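Local coordinates for fimbrial protein MyfA,Fimbrial protein MyfA (Yersinia enterocolitica, PDB 5LN8) that forms the major subunit of Myf fimbriae, a probable virulence factor of pathogenic Yersinia, and binds galactose in a surface pocket of its Ig-like domain, at residues 39-44 / 65-70; 101-106 / 120-125; 33-38 / 73-78; 26-31 / 79-84. All coordinates share one frame; numbering follows the deposited sequence.

Interaction 1: residues 39-44 / 65-70; sequences VRPTGA and LSWDND. With GAL (beta-D-galactopyranose), chain C.
Pro41 and Asp70 meet ring to backbone: CD of the proline lies 3.3 Å from the carbonyl O of Asp70, with CG a little farther off. CG of the same ring also comes to the edge of the Trp67 indole, 4.5 Å from CH2, and one face of that indole is covered near its rim by the carbonyl carbon of Asp70. Arg40 can be followed outward. From CB, CG is set anti to the carbonyl carbon (chi1 -61°), and the chain runs extended to NE, which has its own salt bridge to Glu105. At the tip NH1 stops 4.2 Å from Asp70 OD1, beyond salt-bridge range, the guanidinium and carboxylate planes 76° apart. A water lies between the two charges, accepting from Arg40 NH1 at 2.9 Å and giving only a weak bond to Asp70 OD1. At the buried end Val39 CG2 touches Leu65 CD1 at 3.7 Å, the two side chains crossing at about a right angle. Asp68 accepts from galactose O2 on OD2 at 2.8 Å. The contact thus runs from apolar packing to two opposite charges bridged loosely by water, the arginine being held mainly by Glu105, beside a carboxylate that recognises a sugar hydroxyl.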
loop_
_atom_site.group_PDB
_atom_site.type_symbol
_atom_site.label_atom_id
_atom_site.label_comp_id
_atom_site.label_asym_id
_atom_site.label_seq_id
_atom_site.Cartn_x
_atom_site.Cartn_y
_atom_site.Cartn_z
ATOM N N VAL A 39 -6.875 0.748 -4.310
ATOM C CA VAL A 39 -5.580 1.348 -4.046
ATOM C C VAL A 39 -4.717 1.075 -5.270
ATOM O O VAL A 39 -4.243 -0.052 -5.463
ATOM C CB VAL A 39 -4.919 0.761 -2.796
ATOM C CG1 VAL A 39 -3.611 1.477 -2.532
ATOM C CG2 VAL A 39 -5.841 0.863 -1.587
ATOM N N ARG A 40 -4.543 2.100 -6.103
ATOM C CA ARG A 40 -3.845 1.962 -7.379
ATOM C C ARG A 40 -2.422 2.505 -7.285
ATOM O O ARG A 40 -2.230 3.683 -7.032
ATOM C CB ARG A 40 -4.607 2.688 -8.498
ATOM C CG ARG A 40 -6.023 2.169 -8.757
ATOM C CD ARG A 40 -6.610 2.768 -10.034
ATOM N NE ARG A 40 -7.942 2.260 -10.376
ATOM C CZ ARG A 40 -8.169 1.120 -11.028
ATOM N NH1 ARG A 40 -7.160 0.350 -11.392
ATOM N NH2 ARG A 40 -9.408 0.740 -11.310
ATOM N N PRO A 41 -1.419 1.634 -7.466
ATOM C CA PRO A 41 -0.043 2.129 -7.472
ATOM C C PRO A 41 0.147 3.087 -8.633
ATOM O O PRO A 41 -0.454 2.902 -9.693
ATOM C CB PRO A 41 0.787 0.864 -7.696
ATOM C CG PRO A 41 -0.094 -0.263 -7.235
ATOM C CD PRO A 41 -1.489 0.167 -7.583
ATOM N N THR A 42 0.952 4.121 -8.426
ATOM C CA THR A 42 1.190 5.120 -9.453
ATOM C C THR A 42 2.680 5.306 -9.683
ATOM O O THR A 42 3.488 4.982 -8.820
ATOM C CB THR A 42 0.610 6.471 -9.034
ATOM O OG1 THR A 42 1.250 6.901 -7.828
ATOM C CG2 THR A 42 -0.874 6.369 -8.814
ATOM N N GLY A 43 3.036 5.853 -10.842
ATOM C CA GLY A 43 4.425 6.177 -11.116
ATOM C C GLY A 43 5.344 4.976 -10.995
ATOM O O GLY A 43 5.024 3.907 -11.497
ATOM N N ALA A 44 6.474 5.146 -10.312
ATOM C CA ALA A 44 7.475 4.088 -10.210
ATOM C C ALA A 44 6.923 2.826 -9.565
ATOM O O ALA A 44 7.413 1.726 -9.813
ATOM C CB ALA A 44 8.690 4.575 -9.451
ATOM N N LEU A 65 -6.599 -6.503 1.773
ATOM C CA LEU A 65 -7.174 -6.112 0.493
ATOM C C LEU A 65 -6.932 -7.195 -0.532
ATOM O O LEU A 65 -5.941 -7.917 -0.441
ATOM C CB LEU A 65 -6.555 -4.800 -0.016
ATOM C CG LEU A 65 -6.560 -3.553 0.874
ATOM C CD1 LEU A 65 -5.795 -2.404 0.235
ATOM C CD2 LEU A 65 -7.971 -3.121 1.209
ATOM N N SER A 66 -7.835 -7.293 -1.509
ATOM C CA SER A 66 -7.657 -8.176 -2.661
ATOM C C SER A 66 -6.804 -7.482 -3.716
ATOM O O SER A 66 -6.542 -6.286 -3.619
ATOM C CB SER A 66 -9.004 -8.551 -3.293
ATOM O OG SER A 66 -9.914 -9.094 -2.363
ATOM N N TRP A 67 -6.405 -8.233 -4.739
ATOM C CA TRP A 67 -5.591 -7.699 -5.823
ATOM C C TRP A 67 -6.196 -8.104 -7.159
ATOM O O TRP A 67 -6.686 -9.222 -7.303
ATOM C CB TRP A 67 -4.163 -8.219 -5.686
ATOM C CG TRP A 67 -3.235 -7.863 -6.806
ATOM C CD1 TRP A 67 -2.969 -8.613 -7.911
ATOM C CD2 TRP A 67 -2.426 -6.682 -6.916
ATOM N NE1 TRP A 67 -2.052 -7.970 -8.710
ATOM C CE2 TRP A 67 -1.701 -6.783 -8.119
ATOM C CE3 TRP A 67 -2.254 -5.544 -6.120
ATOM C CZ2 TRP A 67 -0.808 -5.790 -8.543
ATOM C CZ3 TRP A 67 -1.370 -4.566 -6.535
ATOM C CH2 TRP A 67 -0.660 -4.691 -7.739
ATOM N N ASP A 68 -6.187 -7.179 -8.113
ATOM C CA ASP A 68 -6.710 -7.427 -9.451
ATOM C C ASP A 68 -5.721 -6.914 -10.495
ATOM O O ASP A 68 -5.759 -5.738 -10.877
ATOM C CB ASP A 68 -8.072 -6.748 -9.619
ATOM C CG ASP A 68 -8.723 -7.038 -10.961
ATOM O OD1 ASP A 68 -8.199 -7.840 -11.755
ATOM O OD2 ASP A 68 -9.793 -6.463 -11.217
ATOM N N ASN A 69 -4.835 -7.806 -10.940
ATOM C CA ASN A 69 -3.848 -7.519 -11.983
ATOM C C ASN A 69 -2.832 -6.452 -11.621
ATOM O O ASN A 69 -1.628 -6.696 -11.692
ATOM C CB ASN A 69 -4.515 -7.156 -13.311
ATOM C CG ASN A 69 -4.920 -8.367 -14.108
ATOM O OD1 ASN A 69 -4.192 -9.357 -14.162
ATOM N ND2 ASN A 69 -6.089 -8.298 -14.741
ATOM N N ASP A 70 -3.310 -5.266 -11.251
ATOM C CA ASP A 70 -2.410 -4.139 -11.040
ATOM C C ASP A 70 -2.811 -3.204 -9.901
ATOM O O ASP A 70 -2.297 -2.089 -9.803
ATOM C CB ASP A 70 -2.303 -3.324 -12.327
ATOM C CG ASP A 70 -3.651 -2.877 -12.850
ATOM O OD1 ASP A 70 -4.636 -2.871 -12.093
ATOM O OD2 ASP A 70 -3.719 -2.522 -14.042
HETATM C C1 GAL C . -13.508 -5.600 -8.721
HETATM C C2 GAL C . -12.460 -4.534 -9.147
HETATM C C3 GAL C . -12.497 -3.352 -8.163
HETATM C C4 GAL C . -13.922 -2.760 -8.106
HETATM C C5 GAL C . -14.950 -3.876 -7.832
HETATM C C6 GAL C . -16.410 -3.429 -7.970
HETATM O O1 GAL C . -13.535 -6.660 -9.599
HETATM O O2 GAL C . -11.111 -5.043 -9.217
HETATM O O3 GAL C . -11.596 -2.310 -8.528
HETATM O O4 GAL C . -14.253 -2.076 -9.312
HETATM O O5 GAL C . -14.802 -5.012 -8.720
HETATM O O6 GAL C . -17.323 -4.424 -7.573
HETATM O O HOH W 1 -4.284 0.294 -11.233
#

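Interaction 2: residues 101-106 / 120-125; sequences TGRVEE and SKDISA
Strands 101-106 and 120-125 run antiparallel, their local axes 148° apart and 4.4 Å at closest approach. Gly102 with Ile123 and Val104 with Lys121 are the hydrogen-bonded pairs; among their four bonds, Ile123 N reaches Gly102 O at 2.7 Å. Val104 and Ile123 face the interior, where Val3, Phe5 and Met28 meet them; Val104 CG2 fits against Ile123 CD1 at 3.7 Å, the side chains crossing at about a right angle. Ile123 CG1 lies between the backbone N and the carbonyl carbon (chi1 55°), which lays it against the carbonyl of Gly102. The face of Arg103, Glu105 and Asp122 is polar. Arg103, bent at chi3, turns side-on so that NE and NH2 both grip Glu105 OE2, from one face of the carboxylate. One water joins Arg103 NH1 to Asp122 OD1, another Glu105 OE2 to Ser120 OG. Glu105 OE1 is taken by Arg40 and Asn38. Strand 117-128 is consistent with the donor strand of this self-complemented construct, completing the Ig-like fold beside strand 97-107 as a neighbouring subunit's strand probably does in the fimbria.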
loop_
_atom_site.group_PDB
_atom_site.type_symbol
_atom_site.label_atom_id
_atom_site.label_comp_id
_atom_site.label_asym_id
_atom_site.label_seq_id
_atom_site.Cartn_x
_atom_site.Cartn_y
_atom_site.Cartn_z
ATOM N N THR A 101 4.137 5.226 -4.073
ATOM C CA THR A 101 3.156 6.236 -4.428
ATOM C C THR A 101 1.940 5.557 -5.014
ATOM O O THR A 101 2.054 4.605 -5.794
ATOM C CB THR A 101 3.699 7.246 -5.443
ATOM O OG1 THR A 101 4.005 6.580 -6.674
ATOM C CG2 THR A 101 4.950 7.926 -4.896
ATOM N N GLY A 102 0.771 6.046 -4.630
ATOM C CA GLY A 102 -0.455 5.469 -5.129
ATOM C C GLY A 102 -1.606 6.441 -5.155
ATOM O O GLY A 102 -1.470 7.591 -4.740
ATOM N N ARG A 103 -2.739 5.965 -5.658
ATOM C CA ARG A 103 -3.989 6.710 -5.608
ATOM C C ARG A 103 -5.107 5.860 -4.982
ATOM O O ARG A 103 -5.436 4.788 -5.486
ATOM C CB ARG A 103 -4.395 7.175 -7.009
ATOM C CG ARG A 103 -5.632 8.055 -7.002
ATOM C CD ARG A 103 -5.955 8.630 -8.369
ATOM N NE ARG A 103 -6.428 7.613 -9.300
ATOM C CZ ARG A 103 -5.655 7.031 -10.204
ATOM N NH1 ARG A 103 -4.380 7.371 -10.298
ATOM N NH2 ARG A 103 -6.155 6.114 -11.018
ATOM N N VAL A 104 -5.666 6.333 -3.871
ATOM C CA VAL A 104 -6.810 5.684 -3.225
ATOM C C VAL A 104 -8.109 6.140 -3.880
ATOM O O VAL A 104 -8.284 7.329 -4.135
ATOM C CB VAL A 104 -6.876 6.048 -1.733
ATOM C CG1 VAL A 104 -8.202 5.615 -1.124
ATOM C CG2 VAL A 104 -5.691 5.447 -0.984
ATOM N N GLU A 105 -9.020 5.209 -4.151
ATOM C CA GLU A 105 -10.296 5.551 -4.769
ATOM C C GLU A 105 -11.464 4.934 -4.015
ATOM O O GLU A 105 -11.397 3.783 -3.590
ATOM C CB GLU A 105 -10.341 5.085 -6.231
ATOM C CG GLU A 105 -9.283 5.688 -7.150
ATOM C CD GLU A 105 -9.271 5.048 -8.534
ATOM O OE1 GLU A 105 -9.741 3.900 -8.684
ATOM O OE2 GLU A 105 -8.785 5.687 -9.483
ATOM N N GLU A 106 -12.538 5.709 -3.866
ATOM C CA GLU A 106 -13.766 5.231 -3.246
ATOM C C GLU A 106 -14.804 5.085 -4.337
ATOM O O GLU A 106 -15.027 6.022 -5.102
ATOM C CB GLU A 106 -14.255 6.247 -2.214
ATOM C CG GLU A 106 -15.420 5.779 -1.345
ATOM C CD GLU A 106 -15.979 6.892 -0.473
ATOM O OE1 GLU A 106 -15.537 8.048 -0.631
ATOM O OE2 GLU A 106 -16.858 6.619 0.367
ATOM N N SER A 120 -11.222 10.423 -4.585
ATOM C CA SER A 120 -9.860 9.957 -4.856
ATOM C C SER A 120 -8.803 10.818 -4.171
ATOM O O SER A 120 -8.969 12.033 -4.058
ATOM C CB SER A 120 -9.592 9.926 -6.357
ATOM O OG SER A 120 -10.402 8.954 -6.978
ATOM N N LYS A 121 -7.716 10.187 -3.734
ATOM C CA LYS A 121 -6.605 10.906 -3.108
ATOM C C LYS A 121 -5.256 10.220 -3.340
ATOM O O LYS A 121 -5.153 9.002 -3.214
ATOM C CB LYS A 121 -6.850 11.037 -1.604
ATOM C CG LYS A 121 -5.915 12.028 -0.899
ATOM C CD LYS A 121 -6.093 11.996 0.620
ATOM C CE LYS A 121 -7.494 12.372 1.051
ATOM N NZ LYS A 121 -7.769 13.827 0.918
ATOM N N ASP A 122 -4.230 11.003 -3.670
ATOM C CA ASP A 122 -2.870 10.479 -3.783
ATOM C C ASP A 122 -2.368 10.043 -2.422
ATOM O O ASP A 122 -2.699 10.656 -1.407
ATOM C CB ASP A 122 -1.917 11.550 -4.311
ATOM C CG ASP A 122 -1.798 11.548 -5.812
ATOM O OD1 ASP A 122 -2.267 10.594 -6.464
ATOM O OD2 ASP A 122 -1.207 12.513 -6.334
ATOM N N ILE A 123 -1.567 8.984 -2.407
ATOM C CA ILE A 123 -0.873 8.576 -1.195
ATOM C C ILE A 123 0.591 8.335 -1.503
ATOM O O ILE A 123 0.944 7.904 -2.605
ATOM C CB ILE A 123 -1.493 7.313 -0.537
ATOM C CG1 ILE A 123 -1.574 6.159 -1.536
ATOM C CG2 ILE A 123 -2.854 7.625 0.008
ATOM C CD1 ILE A 123 -2.079 4.860 -0.928
ATOM N N SER A 124 1.435 8.629 -0.520
ATOM C CA SER A 124 2.872 8.511 -0.674
ATOM C C SER A 124 3.518 8.327 0.687
ATOM O O SER A 124 3.151 8.990 1.653
ATOM C CB SER A 124 3.435 9.769 -1.344
ATOM O OG SER A 124 4.845 9.715 -1.429
ATOM N N ALA A 125 4.486 7.425 0.762
ATOM C CA ALA A 125 5.269 7.253 1.976
ATOM C C ALA A 125 6.565 6.545 1.651
ATOM O O ALA A 125 6.681 5.866 0.627
ATOM C CB ALA A 125 4.492 6.492 3.043
HETATM O O HOH W 2 -2.955 9.932 -9.206
HETATM O O HOH W 3 -9.523 8.525 -9.451
#

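Interaction 3: residues 33-38 / 73-78; sequences EHKGWN and WIDDGS. With GAL (beta-D-galactopyranose), chain C.
Lys35 and Asp75 lie side by side and point the same way, toward the galactose. The lysine chain is fully extended, with CG anti to the backbone N (chi1 -173°), and its NZ donates to galactose O6 at 2.6 Å. Asp75 OD2 is 4.4 Å from Lys35 NZ, beyond a salt bridge, a negative charge that would probably steady the lysine's positive one; Asp75 OD1 bonds to Tyr107. One face of Trp73 receives the sugar, galactose C1 3.6 Å above the plane over its centre and C3 also close to the ring, a CH-pi arrangement familiar from galactose-binding sites. Asn38 crosses Trp73 obliquely, amide and indole planes 68° apart, its OD1 3.4 Å from Trp73 CB and accepting a very short bond from galactose O3, while Glu105 takes its ND2. Apart from Lys35, which just precedes the strand, these groups sit on an antiparallel pair, 36-38 and 73-75, in the sandwich wall. Trp37 and Ile74 form its hydrogen-bonded pair, and Lys35 and Gly36 make a classic beta bulge opposite Tyr107. On the other face Trp37 presents its ring edge to Ile74, CD1 to CG2 4.1 Å. Gly77 CA lies over one face of His34, near the rim. A single water in both ring planes accepts from Trp37 NE1 at 2.7 Å, bonds to His34 NE2 and donates to Ser78 O. Asp76 OD1 closes an Asx turn by accepting from Ser78 N.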
loop_
_atom_site.group_PDB
_atom_site.type_symbol
_atom_site.label_atom_id
_atom_site.label_comp_id
_atom_site.label_asym_id
_atom_site.label_seq_id
_atom_site.Cartn_x
_atom_site.Cartn_y
_atom_site.Cartn_z
ATOM N N GLU A 33 -22.167 6.944 1.919
ATOM C CA GLU A 33 -22.543 5.655 1.360
ATOM C C GLU A 33 -21.564 5.259 0.257
ATOM O O GLU A 33 -21.311 6.046 -0.658
ATOM C CB GLU A 33 -23.979 5.736 0.833
ATOM C CG GLU A 33 -24.380 4.709 -0.207
ATOM C CD GLU A 33 -25.837 4.866 -0.637
ATOM O OE1 GLU A 33 -26.619 5.490 0.116
ATOM O OE2 GLU A 33 -26.199 4.361 -1.723
ATOM N N HIS A 34 -20.995 4.054 0.362
ATOM C CA HIS A 34 -20.063 3.540 -0.653
ATOM C C HIS A 34 -20.023 2.013 -0.754
ATOM O O HIS A 34 -20.463 1.312 0.155
ATOM C CB HIS A 34 -18.652 4.081 -0.417
ATOM C CG HIS A 34 -18.034 3.640 0.873
ATOM N ND1 HIS A 34 -18.404 4.167 2.092
ATOM C CD2 HIS A 34 -17.064 2.737 1.135
ATOM C CE1 HIS A 34 -17.684 3.609 3.049
ATOM N NE2 HIS A 34 -16.863 2.732 2.492
ATOM N N LYS A 35 -19.482 1.506 -1.859
ATOM C CA LYS A 35 -19.374 0.064 -2.061
ATOM C C LYS A 35 -18.017 -0.473 -1.615
ATOM O O LYS A 35 -17.932 -1.539 -1.004
ATOM C CB LYS A 35 -19.628 -0.307 -3.524
ATOM C CG LYS A 35 -19.699 -1.807 -3.764
ATOM C CD LYS A 35 -19.760 -2.154 -5.245
ATOM C CE LYS A 35 -19.747 -3.666 -5.421
ATOM N NZ LYS A 35 -19.807 -4.072 -6.840
ATOM N N GLY A 36 -16.954 0.264 -1.918
ATOM C CA GLY A 36 -15.620 -0.195 -1.581
ATOM C C GLY A 36 -14.514 0.760 -1.986
ATOM O O GLY A 36 -14.766 1.945 -2.207
ATOM N N TRP A 37 -13.298 0.228 -2.101
ATOM C CA TRP A 37 -12.101 1.034 -2.331
ATOM C C TRP A 37 -11.137 0.398 -3.325
ATOM O O TRP A 37 -11.059 -0.828 -3.428
ATOM C CB TRP A 37 -11.329 1.242 -1.020
ATOM C CG TRP A 37 -12.139 1.735 0.137
ATOM C CD1 TRP A 37 -12.842 0.977 1.024
ATOM C CD2 TRP A 37 -12.305 3.095 0.551
ATOM N NE1 TRP A 37 -13.441 1.780 1.961
ATOM C CE2 TRP A 37 -13.127 3.087 1.693
ATOM C CE3 TRP A 37 -11.840 4.321 0.064
ATOM C CZ2 TRP A 37 -13.500 4.259 2.354
ATOM C CZ3 TRP A 37 -12.208 5.476 0.720
ATOM C CH2 TRP A 37 -13.031 5.440 1.851
ATOM N N ASN A 38 -10.404 1.245 -4.040
ATOM C CA ASN A 38 -9.249 0.815 -4.816
ATOM C C ASN A 38 -8.000 1.444 -4.206
ATOM O O ASN A 38 -8.058 2.536 -3.646
ATOM C CB ASN A 38 -9.342 1.252 -6.287
ATOM C CG ASN A 38 -10.459 0.560 -7.062
ATOM O OD1 ASN A 38 -10.707 -0.639 -6.912
ATOM N ND2 ASN A 38 -11.120 1.323 -7.923
ATOM N N TRP A 73 -7.990 -3.798 -4.014
ATOM C CA TRP A 73 -9.395 -3.400 -3.937
ATOM C C TRP A 73 -10.093 -4.185 -2.840
ATOM O O TRP A 73 -9.606 -5.232 -2.408
ATOM C CB TRP A 73 -10.121 -3.611 -5.273
ATOM C CG TRP A 73 -10.313 -5.060 -5.650
ATOM C CD1 TRP A 73 -9.397 -5.879 -6.232
ATOM C CD2 TRP A 73 -11.497 -5.845 -5.478
ATOM N NE1 TRP A 73 -9.930 -7.128 -6.426
ATOM C CE2 TRP A 73 -11.225 -7.132 -5.973
ATOM C CE3 TRP A 73 -12.767 -5.581 -4.958
ATOM C CZ2 TRP A 73 -12.173 -8.156 -5.964
ATOM C CZ3 TRP A 73 -13.706 -6.602 -4.942
ATOM C CH2 TRP A 73 -13.404 -7.868 -5.448
ATOM N N ILE A 74 -11.227 -3.663 -2.390
ATOM C CA ILE A 74 -12.070 -4.366 -1.434
ATOM C C ILE A 74 -13.479 -3.789 -1.477
ATOM O O ILE A 74 -13.659 -2.579 -1.595
ATOM C CB ILE A 74 -11.491 -4.294 0.005
ATOM C CG1 ILE A 74 -12.294 -5.174 0.965
ATOM C CG2 ILE A 74 -11.437 -2.858 0.495
ATOM C CD1 ILE A 74 -11.694 -5.228 2.360
ATOM N N ASP A 75 -14.476 -4.662 -1.427
ATOM C CA ASP A 75 -15.828 -4.220 -1.188
ATOM C C ASP A 75 -16.006 -4.120 0.323
ATOM O O ASP A 75 -15.954 -5.128 1.030
ATOM C CB ASP A 75 -16.824 -5.209 -1.780
ATOM C CG ASP A 75 -16.840 -5.185 -3.284
ATOM O OD1 ASP A 75 -16.373 -4.191 -3.862
ATOM O OD2 ASP A 75 -17.335 -6.160 -3.883
ATOM N N ASP A 76 -16.184 -2.899 0.818
ATOM C CA ASP A 76 -16.368 -2.666 2.247
ATOM C C ASP A 76 -17.173 -1.392 2.414
ATOM O O ASP A 76 -16.700 -0.305 2.069
ATOM C CB ASP A 76 -15.009 -2.540 2.945
ATOM C CG ASP A 76 -15.122 -2.402 4.458
ATOM O OD1 ASP A 76 -15.962 -1.628 4.954
ATOM O OD2 ASP A 76 -14.326 -3.055 5.154
ATOM N N GLY A 77 -18.386 -1.540 2.941
ATOM C CA GLY A 77 -19.318 -0.435 3.076
ATOM C C GLY A 77 -19.292 0.222 4.439
ATOM O O GLY A 77 -20.027 1.169 4.681
ATOM N N SER A 78 -18.445 -0.276 5.331
ATOM C CA SER A 78 -18.331 0.308 6.662
ATOM C C SER A 78 -17.645 1.656 6.538
ATOM O O SER A 78 -17.150 2.010 5.473
ATOM C CB SER A 78 -17.549 -0.611 7.596
ATOM O OG SER A 78 -16.185 -0.646 7.247
HETATM C C1 GAL C . -13.508 -5.600 -8.721
HETATM C C2 GAL C . -12.460 -4.534 -9.147
HETATM C C3 GAL C . -12.497 -3.352 -8.163
HETATM C C4 GAL C . -13.922 -2.760 -8.106
HETATM C C5 GAL C . -14.950 -3.876 -7.832
HETATM C C6 GAL C . -16.410 -3.429 -7.970
HETATM O O1 GAL C . -13.535 -6.660 -9.599
HETATM O O2 GAL C . -11.111 -5.043 -9.217
HETATM O O3 GAL C . -11.596 -2.310 -8.528
HETATM O O4 GAL C . -14.253 -2.076 -9.312
HETATM O O5 GAL C . -14.802 -5.012 -8.720
HETATM O O6 GAL C . -17.323 -4.424 -7.573
HETATM O O HOH W 4 -15.036 1.042 4.051
HETATM O O HOH W 5 -21.830 2.529 2.826
#

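Interaction 4: residues 26-31 / 79-84; sequences LVMSDS and ERVEAT
An antiparallel strand pair in the three-stranded sheet of the sandwich brings Val27 up against Arg80 and Glu82. Val27 CG1 lies over one face of the Arg80 guanidinium, 3.5 Å above its plane and toward the rim, while Val27 CG2 touches Glu82 CG at 3.7 Å. Arg80, extended from CG to NE, reaches Glu82 end-on in a salt bridge with NH1 and NH2 both on OE2; the modelled bonds are very short, so their exact lengths are doubtful, but the pairing would tend to keep the guanidinium flat over the valine. Strands 21-29 and 80-87 turn their Leu26, Met28, Val81 and Ala83 side to the sandwich interior. There Leu26 pairs with Ala83 and Met28 with Val81, both hydrogen-bonded; Leu26 N to Ala83 O is 2.7 Å. Leu26 and Met28 meet Val39, Met28 and Val81 meet Trp37, and Ala83 meets Leu65. At the far end, Asp30 N bonds to Glu79 O at 2.9 Å, and Glu79, bent at chi2 (-94°), brings OE2 within 3.6 Å of Ser29 CB.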
loop_
_atom_site.group_PDB
_atom_site.type_symbol
_atom_site.label_atom_id
_atom_site.label_comp_id
_atom_site.label_asym_id
_atom_site.label_seq_id
_atom_site.Cartn_x
_atom_site.Cartn_y
_atom_site.Cartn_z
ATOM N N LEU A 26 -2.289 1.593 6.074
ATOM C CA LEU A 26 -3.266 2.425 5.383
ATOM C C LEU A 26 -4.587 2.481 6.138
ATOM O O LEU A 26 -5.023 1.491 6.717
ATOM C CB LEU A 26 -3.505 1.886 3.972
ATOM C CG LEU A 26 -4.655 2.479 3.149
ATOM C CD1 LEU A 26 -4.387 3.913 2.756
ATOM C CD2 LEU A 26 -4.901 1.638 1.914
ATOM N N VAL A 27 -5.214 3.652 6.141
ATOM C CA VAL A 27 -6.551 3.807 6.677
ATOM C C VAL A 27 -7.388 4.582 5.674
ATOM O O VAL A 27 -7.007 5.668 5.248
ATOM C CB VAL A 27 -6.539 4.555 8.027
ATOM C CG1 VAL A 27 -7.953 4.677 8.578
ATOM C CG2 VAL A 27 -5.648 3.849 9.029
ATOM N N MET A 28 -8.513 4.003 5.274
ATOM C CA MET A 28 -9.428 4.656 4.348
ATOM C C MET A 28 -10.810 4.769 4.979
ATOM O O MET A 28 -11.393 3.763 5.399
ATOM C CB MET A 28 -9.524 3.859 3.052
ATOM C CG MET A 28 -8.212 3.737 2.307
ATOM S SD MET A 28 -8.316 2.658 0.866
ATOM C CE MET A 28 -8.488 1.060 1.660
ATOM N N SER A 29 -11.338 5.985 5.053
ATOM C CA SER A 29 -12.610 6.178 5.739
ATOM C C SER A 29 -13.506 7.225 5.088
ATOM O O SER A 29 -13.026 8.168 4.455
ATOM C CB SER A 29 -12.393 6.501 7.222
ATOM O OG SER A 29 -11.661 7.690 7.393
ATOM N N ASP A 30 -14.810 7.019 5.237
ATOM C CA ASP A 30 -15.826 7.948 4.779
ATOM C C ASP A 30 -17.149 7.527 5.379
ATOM O O ASP A 30 -17.540 6.369 5.286
ATOM C CB ASP A 30 -15.945 7.939 3.257
ATOM C CG ASP A 30 -16.910 8.991 2.746
ATOM O OD1 ASP A 30 -17.058 10.037 3.415
ATOM O OD2 ASP A 30 -17.523 8.785 1.679
ATOM N N SER A 31 -17.840 8.475 5.998
ATOM C CA SER A 31 -19.153 8.214 6.559
ATOM C C SER A 31 -20.221 8.125 5.469
ATOM O O SER A 31 -21.322 7.641 5.710
ATOM C CB SER A 31 -19.509 9.307 7.550
ATOM O OG SER A 31 -19.371 10.578 6.950
ATOM N N GLU A 79 -17.616 2.421 7.621
ATOM C CA GLU A 79 -17.070 3.774 7.572
ATOM C C GLU A 79 -15.539 3.787 7.459
ATOM O O GLU A 79 -14.941 4.808 7.131
ATOM C CB GLU A 79 -17.554 4.577 8.795
ATOM C CG GLU A 79 -17.046 6.013 8.897
ATOM C CD GLU A 79 -15.797 6.123 9.755
ATOM O OE1 GLU A 79 -15.549 5.202 10.555
ATOM O OE2 GLU A 79 -15.063 7.121 9.629
ATOM N N ARG A 80 -14.903 2.645 7.699
ATOM C CA ARG A 80 -13.457 2.635 7.867
ATOM C C ARG A 80 -12.834 1.272 7.567
ATOM O O ARG A 80 -13.336 0.243 8.024
ATOM C CB ARG A 80 -13.149 3.038 9.305
ATOM C CG ARG A 80 -11.723 3.369 9.612
ATOM C CD ARG A 80 -11.603 3.591 11.097
ATOM N NE ARG A 80 -10.273 4.004 11.526
ATOM C CZ ARG A 80 -9.292 3.166 11.849
ATOM N NH1 ARG A 80 -9.469 1.851 11.772
ATOM N NH2 ARG A 80 -8.120 3.649 12.237
ATOM N N VAL A 81 -11.750 1.285 6.789
ATOM C CA VAL A 81 -10.964 0.091 6.471
ATOM C C VAL A 81 -9.486 0.311 6.775
ATOM O O VAL A 81 -8.917 1.323 6.372
ATOM C CB VAL A 81 -11.042 -0.274 4.970
ATOM C CG1 VAL A 81 -10.196 -1.519 4.683
ATOM C CG2 VAL A 81 -12.462 -0.503 4.542
ATOM N N GLU A 82 -8.860 -0.647 7.456
ATOM C CA GLU A 82 -7.420 -0.593 7.678
ATOM C C GLU A 82 -6.708 -1.710 6.933
ATOM O O GLU A 82 -7.232 -2.821 6.824
ATOM C CB GLU A 82 -7.083 -0.688 9.163
ATOM C CG GLU A 82 -7.201 0.619 9.919
ATOM C CD GLU A 82 -6.671 0.513 11.337
ATOM O OE1 GLU A 82 -5.960 -0.468 11.629
ATOM O OE2 GLU A 82 -6.966 1.400 12.162
ATOM N N ALA A 83 -5.505 -1.402 6.446
ATOM C CA ALA A 83 -4.650 -2.358 5.747
ATOM C C ALA A 83 -3.178 -2.167 6.122
ATOM O O ALA A 83 -2.709 -1.033 6.253
ATOM C CB ALA A 83 -4.826 -2.221 4.250
ATOM N N THR A 84 -2.458 -3.272 6.291
ATOM C CA THR A 84 -1.009 -3.224 6.453
ATOM C C THR A 84 -0.329 -3.829 5.230
ATOM O O THR A 84 -0.685 -4.919 4.791
ATOM C CB THR A 84 -0.540 -4.004 7.696
ATOM O OG1 THR A 84 -0.997 -3.343 8.880
ATOM C CG2 THR A 84 0.983 -4.113 7.728
#

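Overall arrangement
The four contacts illustrate how one beta sandwich serves as both scaffold and binding surface. Along the chain, interaction 1 is nested within the loop closed by interaction 3, which lies within that of interaction 4; interaction 2 follows. Interactions 1 and 3 share strand 36-51, flanked on one side by strand 97-107 of interaction 2, so these three belong to one sheet, with centres 10 to 15 Å apart. Strand 117-128, probably the donor strand, extends that sheet beside 97-107. Interaction 4 lies in the facing sheet, its centre about 9 Å from that of interaction 3. The galactose pocket is built where interactions 1 and 3 meet, with His71, Tyr107 and Pro115 completing it.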